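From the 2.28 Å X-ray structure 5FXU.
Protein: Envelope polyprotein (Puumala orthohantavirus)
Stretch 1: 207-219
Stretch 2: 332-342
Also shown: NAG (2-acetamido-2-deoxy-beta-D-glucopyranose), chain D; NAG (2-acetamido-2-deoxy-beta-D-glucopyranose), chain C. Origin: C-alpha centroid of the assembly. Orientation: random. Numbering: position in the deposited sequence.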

# COMPACT_ATOMS: atom_id res chain seq x y z
N LYS A 207 13.09 -9.61 -8.78
CA LYS A 207 13.78 -9.32 -7.50
C LYS A 207 13.68 -7.81 -7.17
O LYS A 207 14.62 -7.02 -7.37
CB LYS A 207 15.22 -9.89 -7.44
CG LYS A 207 15.45 -11.28 -6.78
CD LYS A 207 15.08 -12.46 -7.65
CE LYS A 207 16.01 -13.67 -7.45
NZ LYS A 207 15.67 -14.39 -6.20
N LEU A 208 12.52 -7.43 -6.64
CA LEU A 208 12.19 -6.03 -6.39
C LEU A 208 13.20 -5.29 -5.49
O LEU A 208 13.57 -4.15 -5.80
CB LEU A 208 10.78 -5.93 -5.81
CG LEU A 208 10.22 -4.56 -5.46
CD1 LEU A 208 10.21 -3.66 -6.69
CD2 LEU A 208 8.82 -4.72 -4.88
N GLU A 209 13.67 -5.92 -4.42
CA GLU A 209 14.60 -5.25 -3.51
C GLU A 209 15.96 -4.99 -4.16
O GLU A 209 16.63 -4.01 -3.81
CB GLU A 209 14.76 -6.02 -2.20
CG GLU A 209 15.55 -5.30 -1.12
CD GLU A 209 15.05 -3.88 -0.80
OE1 GLU A 209 13.83 -3.62 -0.83
OE2 GLU A 209 15.89 -3.02 -0.47
N LYS A 210 16.35 -5.83 -5.13
CA LYS A 210 17.55 -5.56 -5.93
C LYS A 210 17.44 -4.25 -6.70
O LYS A 210 18.43 -3.51 -6.80
CB LYS A 210 17.90 -6.70 -6.88
CG LYS A 210 18.35 -7.98 -6.17
CD LYS A 210 19.04 -8.94 -7.13
CE LYS A 210 19.68 -10.18 -6.43
NZ LYS A 210 20.36 -10.07 -5.09
N SER A 211 16.25 -3.93 -7.20
CA SER A 211 16.04 -2.66 -7.88
C SER A 211 16.27 -1.50 -6.94
O SER A 211 16.97 -0.55 -7.30
CB SER A 211 14.64 -2.55 -8.48
OG SER A 211 14.32 -3.69 -9.27
N PHE A 212 15.79 -1.60 -5.71
CA PHE A 212 16.04 -0.55 -4.71
C PHE A 212 17.52 -0.43 -4.39
O PHE A 212 18.05 0.66 -4.26
CB PHE A 212 15.24 -0.80 -3.41
CG PHE A 212 13.79 -0.48 -3.51
CD1 PHE A 212 13.38 0.84 -3.54
CD2 PHE A 212 12.84 -1.48 -3.60
CE1 PHE A 212 12.04 1.15 -3.67
CE2 PHE A 212 11.49 -1.17 -3.71
CZ PHE A 212 11.10 0.14 -3.75
N GLU A 213 18.18 -1.57 -4.25
CA GLU A 213 19.61 -1.60 -3.89
C GLU A 213 20.50 -0.92 -4.98
O GLU A 213 21.37 -0.10 -4.65
CB GLU A 213 20.04 -3.04 -3.57
CG GLU A 213 19.54 -3.48 -2.18
CD GLU A 213 19.58 -4.98 -1.92
OE1 GLU A 213 19.98 -5.77 -2.81
OE2 GLU A 213 19.22 -5.38 -0.79
N THR A 214 20.25 -1.19 -6.26
CA THR A 214 20.97 -0.48 -7.35
C THR A 214 20.81 1.04 -7.24
O THR A 214 21.74 1.79 -7.46
CB THR A 214 20.58 -0.88 -8.78
OG1 THR A 214 19.21 -0.52 -9.05
CG2 THR A 214 20.82 -2.37 -9.02
N LEU A 215 19.62 1.49 -6.88
CA LEU A 215 19.36 2.92 -6.77
C LEU A 215 20.06 3.60 -5.58
O LEU A 215 20.50 4.74 -5.70
CB LEU A 215 17.84 3.13 -6.72
CG LEU A 215 17.29 4.55 -6.74
CD1 LEU A 215 17.71 5.31 -8.00
CD2 LEU A 215 15.78 4.47 -6.65
N VAL A 216 20.14 2.91 -4.44
CA VAL A 216 20.64 3.52 -3.17
C VAL A 216 21.82 2.81 -2.46
O VAL A 216 22.11 3.11 -1.30
CB VAL A 216 19.42 3.77 -2.20
CG1 VAL A 216 19.82 4.19 -0.77
CG2 VAL A 216 18.53 4.86 -2.77
N GLN A 217 22.57 1.93 -3.14
CA GLN A 217 23.67 1.23 -2.45
C GLN A 217 25.04 1.45 -3.02
O GLN A 217 25.22 1.69 -4.20
CB GLN A 217 23.45 -0.28 -2.33
CG GLN A 217 22.60 -0.68 -1.15
CD GLN A 217 22.66 -2.16 -0.87
OE1 GLN A 217 22.90 -2.98 -1.77
NE2 GLN A 217 22.40 -2.52 0.37
N LYS A 218 26.00 1.29 -2.12
CA LYS A 218 27.42 1.41 -2.43
C LYS A 218 27.85 0.02 -2.93
O LYS A 218 28.17 -0.18 -4.11
CB LYS A 218 28.27 1.90 -1.22
CG LYS A 218 27.48 2.53 -0.08
CD LYS A 218 26.94 1.49 0.91
CE LYS A 218 25.67 1.99 1.59
NZ LYS A 218 25.24 1.16 2.75
N THR A 219 27.75 -0.96 -2.02
CA THR A 219 28.30 -2.31 -2.19
C THR A 219 27.21 -3.39 -2.40
O THR A 219 26.01 -3.09 -2.38
CB THR A 219 29.19 -2.65 -0.97
OG1 THR A 219 28.41 -2.58 0.23
CG2 THR A 219 30.38 -1.66 -0.87
C1 NAG D . 20.21 3.81 6.13
C2 NAG D . 20.44 4.91 7.14
C3 NAG D . 21.81 5.53 6.91
C4 NAG D . 22.90 4.47 7.09
C5 NAG D . 22.59 3.26 6.20
C6 NAG D . 23.52 2.09 6.52
C7 NAG D . 18.49 6.22 7.93
C8 NAG D . 18.52 5.58 9.29
N2 NAG D . 19.39 5.89 6.99
O3 NAG D . 21.99 6.60 7.84
O4 NAG D . 24.17 5.02 6.69
O5 NAG D . 21.23 2.83 6.35
O6 NAG D . 23.22 1.59 7.82
O7 NAG D . 17.66 7.07 7.67
C1 NAG C . 25.07 5.38 7.75
C2 NAG C . 26.45 5.56 7.11
C3 NAG C . 27.48 6.12 8.11
C4 NAG C . 26.95 7.40 8.75
C5 NAG C . 25.58 7.14 9.39
C6 NAG C . 24.96 8.41 9.97
C7 NAG C . 26.73 3.90 5.30
C8 NAG C . 27.27 2.54 4.95
N2 NAG C . 26.90 4.28 6.57
O3 NAG C . 28.73 6.41 7.46
O4 NAG C . 27.90 7.87 9.72
O5 NAG C . 24.66 6.58 8.43
O6 NAG C . 24.12 9.07 9.02
O7 NAG C . 26.18 4.60 4.46
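Stretch 2 (332-342) NHSVCDKKTLP

Stretch 2 lies across one side of the helix that begins at Leu208, meeting it first with a turn and then, after a loop, with a short strand. Asn332 to Val335 form a type I beta turn, closed by a backbone hydrogen bond from Val335 N to Asn332 O (3.3 Å). His333 and Ser334, in the middle of the turn, lie over the C-terminal half of the helix, where the CA atoms of Glu213 and His333 are 6.2 Å apart and those of Gln217 and Ser334 5.6 Å. The chain then continues in a loop through Lys339 and becomes extended at 340-342. This strand crosses the helix almost perpendicularly, at 101°, with the axes 10.5 Å apart at closest approach. Together the two stretches bury 589 Å², both sides summed.

The polar centre of the contact is built on two helix carboxylates one turn apart. Glu209 OE2 accepts two hydrogen bonds: one from His333 ND1 at 2.7 Å, nearly linear at 172°, and one from Lys339 NZ at 2.9 Å, the latter part of a salt bridge. Because the histidine donates through ND1, the carboxylate oxygen sits at the edge of the imidazole, near its plane, and leaves the ring faces free for other contacts. Glu213 OE2 forms a second salt bridge with Lys339 NZ at 2.7 Å. The CA-to-CB bond of Glu213 points sideways, but its extended side chain brings the carboxylate to the ammonium group.

Lys339 reaches this site with chi2, chi3 and chi4 all t, and its ammonium group is satisfied from both stretches. Lys339 NZ also donates to Val335 O at 2.7 Å and, weakly, to His333 O at 3.1 Å. Four acceptors thus face three N-H bonds, so they cannot all have a hydrogen of their own, and the contact with His333 O is the weak one. The same group pairs with two carboxylates of the helix and holds carbonyls of its own stretch. Asn332 OD1 also supports the turn, accepting a hydrogen bond from Ser334 N at 3.0 Å, while Asn332 ND2 carries the glycan, bonded to C1 of NAG chain D at 1.4 Å.

Apolar and aromatic packing continues from one side of this network. The Phe212 and His333 rings form an offset stack, their centroids 3.9 Å apart and their planes only 7° from parallel; Phe212 CB also lies over a face of the imidazole, 3.8 Å from its centroid. Leu341 points from the strand toward the helix, placing CD2 3.6 Å from Phe212 CE2 and CD1 3.8 Å from Leu208 CD2. Its neighbour Thr340 points away, as expected from the alternation of side chains along a strand.

Farther along stretch 1 the contacts fall on Ser334. Val216 CG1 packs 3.1 Å from Ser334 OG, a close approach of a methyl group to a hydroxyl oxygen. Lys218, poorly ordered, makes a weak hydrogen bond from NZ to Ser334 O at 3.3 Å, and the same NZ lies 3.3 Å from C8 of NAG chain C, bringing this exposed end of the contact against the sugar.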

# COMPACT_ATOMS: atom_id res chain seq x y z
N ASN A 332 14.77 0.80 5.47
CA ASN A 332 15.90 1.53 4.87
C ASN A 332 16.60 0.60 3.88
O ASN A 332 17.15 -0.43 4.25
CB ASN A 332 16.83 2.07 5.98
CG ASN A 332 18.10 2.73 5.46
OD1 ASN A 332 18.34 2.82 4.26
ND2 ASN A 332 18.93 3.20 6.40
N HIS A 333 16.55 0.98 2.60
CA HIS A 333 17.11 0.16 1.51
C HIS A 333 18.64 0.07 1.48
O HIS A 333 19.20 -0.88 0.90
CB HIS A 333 16.58 0.64 0.16
CG HIS A 333 15.10 0.51 0.04
ND1 HIS A 333 14.47 -0.70 -0.13
CD2 HIS A 333 14.11 1.43 0.10
CE1 HIS A 333 13.17 -0.52 -0.19
NE2 HIS A 333 12.92 0.77 -0.05
N SER A 334 19.32 1.02 2.13
CA SER A 334 20.78 0.98 2.29
C SER A 334 21.29 -0.14 3.21
O SER A 334 22.45 -0.50 3.16
CB SER A 334 21.29 2.31 2.83
OG SER A 334 20.86 3.40 2.02
N VAL A 335 20.42 -0.67 4.06
CA VAL A 335 20.74 -1.80 4.94
C VAL A 335 20.64 -3.09 4.14
O VAL A 335 19.85 -3.16 3.20
CB VAL A 335 19.78 -1.78 6.16
CG1 VAL A 335 19.82 -3.07 6.97
CG2 VAL A 335 20.10 -0.59 7.04
N CYS A 336 21.42 -4.11 4.50
CA CYS A 336 21.39 -5.39 3.77
C CYS A 336 20.47 -6.42 4.40
O CYS A 336 19.72 -7.10 3.69
CB CYS A 336 22.79 -6.01 3.66
SG CYS A 336 23.74 -5.64 2.16
N ASP A 337 20.52 -6.55 5.71
CA ASP A 337 19.82 -7.62 6.41
C ASP A 337 18.60 -7.14 7.17
O ASP A 337 18.50 -5.98 7.54
CB ASP A 337 20.77 -8.33 7.39
CG ASP A 337 21.91 -9.04 6.69
OD1 ASP A 337 21.69 -9.69 5.64
OD2 ASP A 337 23.04 -8.98 7.22
N LYS A 338 17.68 -8.08 7.40
CA LYS A 338 16.57 -7.90 8.33
C LYS A 338 15.59 -6.79 7.93
O LYS A 338 14.90 -6.23 8.79
CB LYS A 338 17.09 -7.66 9.76
CG LYS A 338 17.92 -8.79 10.33
CD LYS A 338 18.34 -8.46 11.77
CE LYS A 338 18.85 -9.67 12.53
NZ LYS A 338 19.96 -10.35 11.80
N LYS A 339 15.49 -6.52 6.64
CA LYS A 339 14.68 -5.42 6.14
C LYS A 339 13.41 -5.91 5.47
O LYS A 339 13.21 -7.11 5.23
CB LYS A 339 15.50 -4.51 5.23
CG LYS A 339 15.89 -5.09 3.88
CD LYS A 339 16.68 -4.09 3.07
CE LYS A 339 17.48 -4.77 1.97
NZ LYS A 339 18.19 -3.76 1.16
N THR A 340 12.52 -4.95 5.19
CA THR A 340 11.20 -5.24 4.70
C THR A 340 10.77 -4.27 3.62
O THR A 340 11.35 -3.20 3.48
CB THR A 340 10.15 -5.13 5.82
OG1 THR A 340 10.10 -3.79 6.29
CG2 THR A 340 10.48 -6.06 6.96
N LEU A 341 9.70 -4.67 2.91
CA LEU A 341 8.95 -3.81 1.99
C LEU A 341 7.54 -3.68 2.52
O LEU A 341 6.95 -4.66 2.98
CB LEU A 341 8.88 -4.43 0.59
CG LEU A 341 10.18 -4.36 -0.23
CD1 LEU A 341 10.12 -5.35 -1.37
CD2 LEU A 341 10.42 -2.97 -0.76
N PRO A 342 6.98 -2.47 2.44
CA PRO A 342 5.63 -2.30 2.95
C PRO A 342 4.57 -2.85 1.99
O PRO A 342 4.77 -2.83 0.77
CB PRO A 342 5.52 -0.79 3.11
CG PRO A 342 6.43 -0.23 2.05
CD PRO A 342 7.58 -1.19 1.99